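Local coordinates for protein probable sugar kinase (Clostridium perfringens, PDB 3KZH) that probably phosphorylates a sugar or related small molecule, as a member of the pfkB (ribokinase-like) family of carbohydrate kinases, and holds beta-D-glucopyranose in this crystal, at residues Leu263-Gly266 / Lys270-Ile273; Asn47-Met52 / Thr59-Ile64. All blocks are in the same frame, centred on the assembly; numbering follows the deposited sequence.

Contact 1. Residues Leu263-Gly266 / Lys270-Ile273; sequences LGYG and KMPI
A Schellman motif closes helix 255-268, and its outer bond joins Met271 to Gly266. Met271 N donates to Gly266 O over 3.1 Å with an N-H...O angle of 158°. Lys270, at positive phi, is the C-prime residue: it reverses the chain, and its own N, though 3.2 Å from Gly266 O, meets that oxygen at too poor an angle to bond and donates instead to Tyr267 O, the inner bond of the motif.

The side chain of selenomethionine Met271 then folds back on the helix. Its CG stands beside the backbone N and anti to the carbonyl carbon (chi1 -77°), which with a nearly extended chi2 carries SE across to the Tyr265 ring; the bend at chi3 turns only the terminal CE. The nearest ring atom is Tyr265 CE2, 3.8 Å from Met271 SE, with CD2 next. Since SE lies 5.0 Å from the Tyr265 ring centroid and 73° off the ring normal, this Met-aromatic contact is oblique and uses the CD2-CE2 side of the ring. Gly266 contributes backbone alone here. Phe279 of helix 273-288 stacks on the Tyr265 ring and also touches Met271, so the following helix packs against both partners. With Pro272 at the N-cap of that helix, the whole is a Schellman-terminated helix passing through a short turn into the next helix.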
ATOM      1  N   LEU A 263      26.809 -10.589   9.106  1.00 18.22           N
ATOM      2  CA  LEU A 263      27.288 -11.810   9.776  1.00 18.79           C
ATOM      3  C   LEU A 263      26.861 -12.982   8.910  1.00 18.92           C
ATOM      4  O   LEU A 263      27.614 -13.933   8.716  1.00 16.77           O
ATOM      5  CB  LEU A 263      26.654 -11.987  11.163  1.00 18.59           C
ATOM      6  CG  LEU A 263      26.965 -10.994  12.281  1.00 17.31           C
ATOM      7  CD1 LEU A 263      26.167 -11.366  13.518  1.00 16.45           C
ATOM      8  CD2 LEU A 263      28.462 -10.967  12.565  1.00 12.91           C
ATOM      9  N   GLY A 264      25.643 -12.862   8.371  1.00 20.15           N
ATOM     10  CA  GLY A 264      25.079 -13.849   7.477  1.00 19.03           C
ATOM     11  C   GLY A 264      25.925 -13.994   6.233  1.00 18.72           C
ATOM     12  O   GLY A 264      26.333 -15.099   5.904  1.00 16.98           O
ATOM     13  N   TYR A 265      26.324 -12.865   5.648  1.00 19.47           N
ATOM     14  CA  TYR A 265      27.195 -12.857   4.466  1.00 21.48           C
ATOM     15  C   TYR A 265      28.550 -13.518   4.774  1.00 21.76           C
ATOM     16  O   TYR A 265      29.016 -14.382   4.012  1.00 18.71           O
ATOM     17  CB  TYR A 265      27.397 -11.412   3.968  1.00 21.58           C
ATOM     18  CG  TYR A 265      28.292 -11.267   2.748  1.00 23.34           C
ATOM     19  CD1 TYR A 265      27.756 -11.320   1.447  1.00 22.31           C
ATOM     20  CD2 TYR A 265      29.700 -11.134   2.890  1.00 25.06           C
ATOM     21  CE1 TYR A 265      28.598 -11.254   0.305  1.00 26.54           C
ATOM     22  CE2 TYR A 265      30.553 -11.068   1.757  1.00 28.14           C
ATOM     23  CZ  TYR A 265      29.996 -11.130   0.471  1.00 27.83           C
ATOM     24  OH  TYR A 265      30.833 -11.087  -0.622  1.00 29.97           O
ATOM     25  N   GLY A 266      29.157 -13.097   5.890  1.00 20.85           N
ATOM     26  CA  GLY A 266      30.451 -13.602   6.328  1.00 21.98           C
ATOM     27  C   GLY A 266      30.519 -15.100   6.545  1.00 22.61           C
ATOM     28  O   GLY A 266      31.466 -15.752   6.107  1.00 20.27           O
ATOM     29  N   LYS A 270      32.472 -18.164   4.284  1.00 33.28           N
ATOM     30  CA  LYS A 270      33.532 -18.733   5.153  1.00 35.54           C
ATOM     31  C   LYS A 270      34.732 -17.819   5.466  1.00 33.64           C
ATOM     32  O   LYS A 270      35.864 -18.287   5.600  1.00 34.70           O
ATOM     33  CB  LYS A 270      34.038 -20.087   4.608  1.00 38.84           C
ATOM     34  CG  LYS A 270      33.031 -21.226   4.635  1.00 44.44           C
ATOM     35  CD  LYS A 270      32.402 -21.424   3.263  1.00 49.99           C
ATOM     36  CE  LYS A 270      31.401 -22.571   3.249  1.00 51.90           C
ATOM     37  NZ  LYS A 270      32.049 -23.889   3.480  1.00 54.72           N
HETATM   38  N   MSE A 271      34.461 -16.523   5.605  1.00 30.62           N
HETATM   39  CA  MSE A 271      35.472 -15.498   5.885  1.00 29.65           C
HETATM   40  C   MSE A 271      35.989 -15.512   7.330  1.00 27.98           C
HETATM   41  O   MSE A 271      35.286 -15.980   8.223  1.00 24.84           O
HETATM   42  CB  MSE A 271      34.878 -14.097   5.616  1.00 31.23           C
HETATM   43  CG  MSE A 271      34.761 -13.669   4.139  1.00 34.46           C
HETATM   44 SE   MSE A 271      33.414 -12.281   3.866  1.00 51.51          SE
HETATM   45  CE  MSE A 271      34.138 -10.904   4.967  1.00 27.83           C
ATOM     46  N   PRO A 272      37.261 -15.082   7.567  1.00 27.97           N
ATOM     47  CA  PRO A 272      37.790 -15.048   8.942  1.00 27.14           C
ATOM     48  C   PRO A 272      37.026 -13.984   9.749  1.00 24.97           C
ATOM     49  O   PRO A 272      36.522 -13.016   9.166  1.00 24.50           O
ATOM     50  CB  PRO A 272      39.269 -14.686   8.743  1.00 27.12           C
ATOM     51  CG  PRO A 272      39.329 -14.082   7.390  1.00 29.50           C
ATOM     52  CD  PRO A 272      38.364 -14.894   6.602  1.00 27.94           C
ATOM     53  N   ILE A 273      36.927 -14.180  11.065  1.00 23.65           N
ATOM     54  CA  ILE A 273      36.165 -13.290  11.950  1.00 23.53           C
ATOM     55  C   ILE A 273      36.445 -11.777  11.886  1.00 22.12           C
ATOM     56  O   ILE A 273      35.504 -10.989  11.916  1.00 18.08           O
ATOM     57  CB  ILE A 273      36.110 -13.838  13.424  1.00 24.79           C
ATOM     58  CG1 ILE A 273      34.984 -13.156  14.211  1.00 24.26           C
ATOM     59  CG2 ILE A 273      37.446 -13.664  14.122  1.00 22.12           C
ATOM     60  CD1 ILE A 273      34.435 -13.951  15.360  1.00 27.05           C
TER

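Contact 2. Residues Asn47-Met52 / Thr59-Ile64; sequences NIAENM and TNFMSI
Ala49 presents its methyl to the Phe61 side chain off-centre: Ala49 CB lies 4.3 Å from the Phe61 ring centroid and 29° off the ring normal, a CH-pi contact made near the root of the ring. The nearest atoms of this pair bear it out: Ala49 CB is 3.8 Å from Phe61 CG, and Phe61 CB is almost as near. Phe61 carries CG anti to its backbone N (chi1 -178°), which sends the ring past the methyl.

Thr59 sits two residues earlier on the same side of the strand and divides its branches between two helix residues. Its methyl, CG2, touches Ala49 at both CB and O, 4.0 Å from each. Its hydroxyl, OG1, lies 3.5 Å from Met52 CB, a packing contact; the polar partner of this hydroxyl is Val57 O, in the connection leading into the strand. Helix 44-54 and strand 59-62 are consecutive elements of the alpha/beta core, and their short segments run nearly antiparallel, at 163° with the axes 8.8 Å apart. The strand belongs to the large sheet, between strands 9-12 and 83-84, so the helix packs on one of its faces. Ala49 and Phe61 are the nearest pair by alpha carbons, Ala49 CA to Phe61 CA 6.3 Å. Selenomethionine Met52 starts toward the strand at CB, but its chain, extended beyond CG, carries its end away from Thr59, and the side chain packs on Leu9 and Val11 of strand 9-12 and on Ala261 of helix 255-268.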
ATOM      1  N   ASN A  47      13.864  -6.546   7.556  1.00 17.61           N
ATOM      2  CA  ASN A  47      14.961  -5.639   7.248  1.00 20.38           C
ATOM      3  C   ASN A  47      16.247  -6.461   7.100  1.00 20.72           C
ATOM      4  O   ASN A  47      17.020  -6.220   6.176  1.00 20.45           O
ATOM      5  CB  ASN A  47      15.146  -4.574   8.356  1.00 22.85           C
ATOM      6  CG  ASN A  47      13.885  -3.741   8.623  1.00 26.38           C
ATOM      7  OD1 ASN A  47      13.149  -3.385   7.712  1.00 26.87           O
ATOM      8  ND2 ASN A  47      13.651  -3.421   9.890  1.00 26.24           N
ATOM      9  N   ILE A  48      16.445  -7.453   7.979  1.00 19.04           N
ATOM     10  CA  ILE A  48      17.638  -8.318   7.935  1.00 19.16           C
ATOM     11  C   ILE A  48      17.688  -9.060   6.593  1.00 17.55           C
ATOM     12  O   ILE A  48      18.690  -8.970   5.881  1.00 10.91           O
ATOM     13  CB  ILE A  48      17.698  -9.342   9.134  1.00 18.37           C
ATOM     14  CG1 ILE A  48      17.896  -8.595  10.456  1.00 20.07           C
ATOM     15  CG2 ILE A  48      18.847 -10.337   8.956  1.00 16.68           C
ATOM     16  CD1 ILE A  48      17.734  -9.442  11.720  1.00 17.37           C
ATOM     17  N   ALA A  49      16.574  -9.716   6.250  1.00 14.33           N
ATOM     18  CA  ALA A  49      16.408 -10.462   5.003  1.00 15.44           C
ATOM     19  C   ALA A  49      16.645  -9.606   3.756  1.00 16.22           C
ATOM     20  O   ALA A  49      17.277 -10.078   2.806  1.00 13.80           O
ATOM     21  CB  ALA A  49      15.041 -11.082   4.952  1.00 12.69           C
ATOM     22  N   GLU A  50      16.194  -8.344   3.790  1.00 17.92           N
ATOM     23  CA  GLU A  50      16.395  -7.410   2.666  1.00 19.85           C
ATOM     24  C   GLU A  50      17.881  -7.091   2.498  1.00 18.97           C
ATOM     25  O   GLU A  50      18.420  -7.270   1.399  1.00 18.35           O
ATOM     26  CB  GLU A  50      15.583  -6.095   2.796  1.00 18.93           C
ATOM     27  CG  GLU A  50      15.519  -5.340   1.448  1.00 21.76           C
ATOM     28  CD  GLU A  50      14.958  -3.917   1.467  1.00 22.73           C
ATOM     29  OE1 GLU A  50      14.050  -3.595   2.257  1.00 20.88           O
ATOM     30  OE2 GLU A  50      15.416  -3.106   0.633  1.00 24.13           O
ATOM     31  N   ASN A  51      18.536  -6.705   3.599  1.00 16.35           N
ATOM     32  CA  ASN A  51      19.972  -6.369   3.624  1.00 17.23           C
ATOM     33  C   ASN A  51      20.858  -7.534   3.132  1.00 15.66           C
ATOM     34  O   ASN A  51      21.862  -7.314   2.455  1.00 13.40           O
ATOM     35  CB  ASN A  51      20.424  -5.982   5.043  1.00 17.72           C
ATOM     36  CG  ASN A  51      19.876  -4.651   5.513  1.00 18.14           C
ATOM     37  OD1 ASN A  51      19.025  -4.592   6.412  1.00 10.96           O
ATOM     38  ND2 ASN A  51      20.410  -3.574   4.960  1.00 19.77           N
HETATM   39  N   MSE A  52      20.420  -8.763   3.440  1.00 14.87           N
HETATM   40  CA  MSE A  52      21.088 -10.019   3.066  1.00 15.79           C
HETATM   41  C   MSE A  52      20.991 -10.295   1.559  1.00 13.89           C
HETATM   42  O   MSE A  52      21.989 -10.592   0.903  1.00  8.73           O
HETATM   43  CB  MSE A  52      20.476 -11.205   3.831  1.00 18.49           C
HETATM   44  CG  MSE A  52      21.170 -11.558   5.125  1.00 22.85           C
HETATM   45 SE   MSE A  52      20.513 -13.155   5.972  1.00 24.26          SE
HETATM   46  CE  MSE A  52      21.357 -12.896   7.731  1.00 21.49           C
ATOM     47  N   THR A  59      18.776 -15.974   0.352  1.00 17.62           N
ATOM     48  CA  THR A  59      17.961 -15.805   1.535  1.00 18.03           C
ATOM     49  C   THR A  59      16.571 -16.388   1.450  1.00 16.66           C
ATOM     50  O   THR A  59      15.853 -16.182   0.483  1.00 15.03           O
ATOM     51  CB  THR A  59      17.838 -14.273   1.861  1.00 19.27           C
ATOM     52  OG1 THR A  59      19.138 -13.664   1.791  1.00 15.31           O
ATOM     53  CG2 THR A  59      17.227 -14.022   3.256  1.00 17.72           C
ATOM     54  N   ASN A  60      16.204 -17.107   2.500  1.00 18.11           N
ATOM     55  CA  ASN A  60      14.870 -17.666   2.623  1.00 18.73           C
ATOM     56  C   ASN A  60      14.262 -16.901   3.798  1.00 15.79           C
ATOM     57  O   ASN A  60      14.753 -16.953   4.925  1.00 11.57           O
ATOM     58  CB  ASN A  60      14.901 -19.180   2.885  1.00 19.48           C
ATOM     59  CG  ASN A  60      13.517 -19.817   2.834  1.00 22.93           C
ATOM     60  OD1 ASN A  60      12.574 -19.317   3.450  1.00 21.57           O
ATOM     61  ND2 ASN A  60      13.394 -20.931   2.120  1.00 23.16           N
ATOM     62  N   PHE A  61      13.234 -16.126   3.494  1.00 15.35           N
ATOM     63  CA  PHE A  61      12.531 -15.351   4.506  1.00 16.30           C
ATOM     64  C   PHE A  61      11.142 -15.924   4.762  1.00 15.23           C
ATOM     65  O   PHE A  61      10.227 -15.736   3.966  1.00 14.61           O
ATOM     66  CB  PHE A  61      12.454 -13.854   4.131  1.00 12.72           C
ATOM     67  CG  PHE A  61      11.765 -12.989   5.178  1.00 13.83           C
ATOM     68  CD1 PHE A  61      11.950 -13.226   6.560  1.00 11.07           C
ATOM     69  CD2 PHE A  61      10.907 -11.953   4.787  1.00 10.68           C
ATOM     70  CE1 PHE A  61      11.292 -12.457   7.534  1.00 14.86           C
ATOM     71  CE2 PHE A  61      10.240 -11.175   5.748  1.00 11.70           C
ATOM     72  CZ  PHE A  61      10.429 -11.422   7.125  1.00 12.27           C
HETATM   73  N   MSE A  62      10.991 -16.547   5.927  1.00 17.86           N
HETATM   74  CA  MSE A  62       9.728 -17.146   6.338  1.00 22.60           C
HETATM   75  C   MSE A  62       9.035 -16.175   7.286  1.00 21.14           C
HETATM   76  O   MSE A  62       9.497 -15.933   8.396  1.00 21.10           O
HETATM   77  CB  MSE A  62       9.980 -18.497   7.009  1.00 24.71           C
HETATM   78  CG  MSE A  62       8.744 -19.382   7.195  1.00 31.06           C
HETATM   79 SE   MSE A  62       9.199 -21.026   8.093  1.00 44.00          SE
HETATM   80  CE  MSE A  62      10.215 -21.779   6.670  1.00 26.39           C
ATOM     81  N   SER A  63       7.913 -15.630   6.832  1.00 19.39           N
ATOM     82  CA  SER A  63       7.182 -14.661   7.617  1.00 22.38           C
ATOM     83  C   SER A  63       5.717 -15.014   7.748  1.00 25.87           C
ATOM     84  O   SER A  63       5.317 -16.163   7.525  1.00 25.67           O
ATOM     85  CB  SER A  63       7.347 -13.278   6.980  1.00 20.70           C
ATOM     86  OG  SER A  63       7.033 -12.231   7.889  1.00 15.24           O
ATOM     87  N   ILE A  64       4.939 -14.022   8.180  1.00 27.56           N
ATOM     88  CA  ILE A  64       3.497 -14.128   8.359  1.00 30.20           C
ATOM     89  C   ILE A  64       2.838 -12.994   7.559  1.00 30.22           C
ATOM     90  O   ILE A  64       2.949 -11.823   7.913  1.00 27.91           O
ATOM     91  CB  ILE A  64       3.109 -14.005   9.856  1.00 32.34           C
ATOM     92  CG1 ILE A  64       3.665 -15.194  10.660  1.00 34.75           C
ATOM     93  CG2 ILE A  64       1.610 -13.886   9.997  1.00 30.47           C
ATOM     94  CD1 ILE A  64       3.573 -15.041  12.167  1.00 35.42           C
TER

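How the contacts relate
Contact 2 comes first along the chain and is complete before contact 1 begins; their centres lie about 18 Å apart, both within the pfkB-type kinase fold. They meet through two helices: helix 44-54 of contact 2 packs against helix 255-268 of contact 1, and Met52 CE reaches to 3.9 Å from Gly264 CA. The centre of contact 2, which is buried, lies about 9 Å from the centre of the chain; that of contact 1, partly buried, about 16 Å. Together they trace a path from strand 59-62 of the large sheet through two neighbouring helices to the turn before helix 273-288, linking early and late parts of the chain.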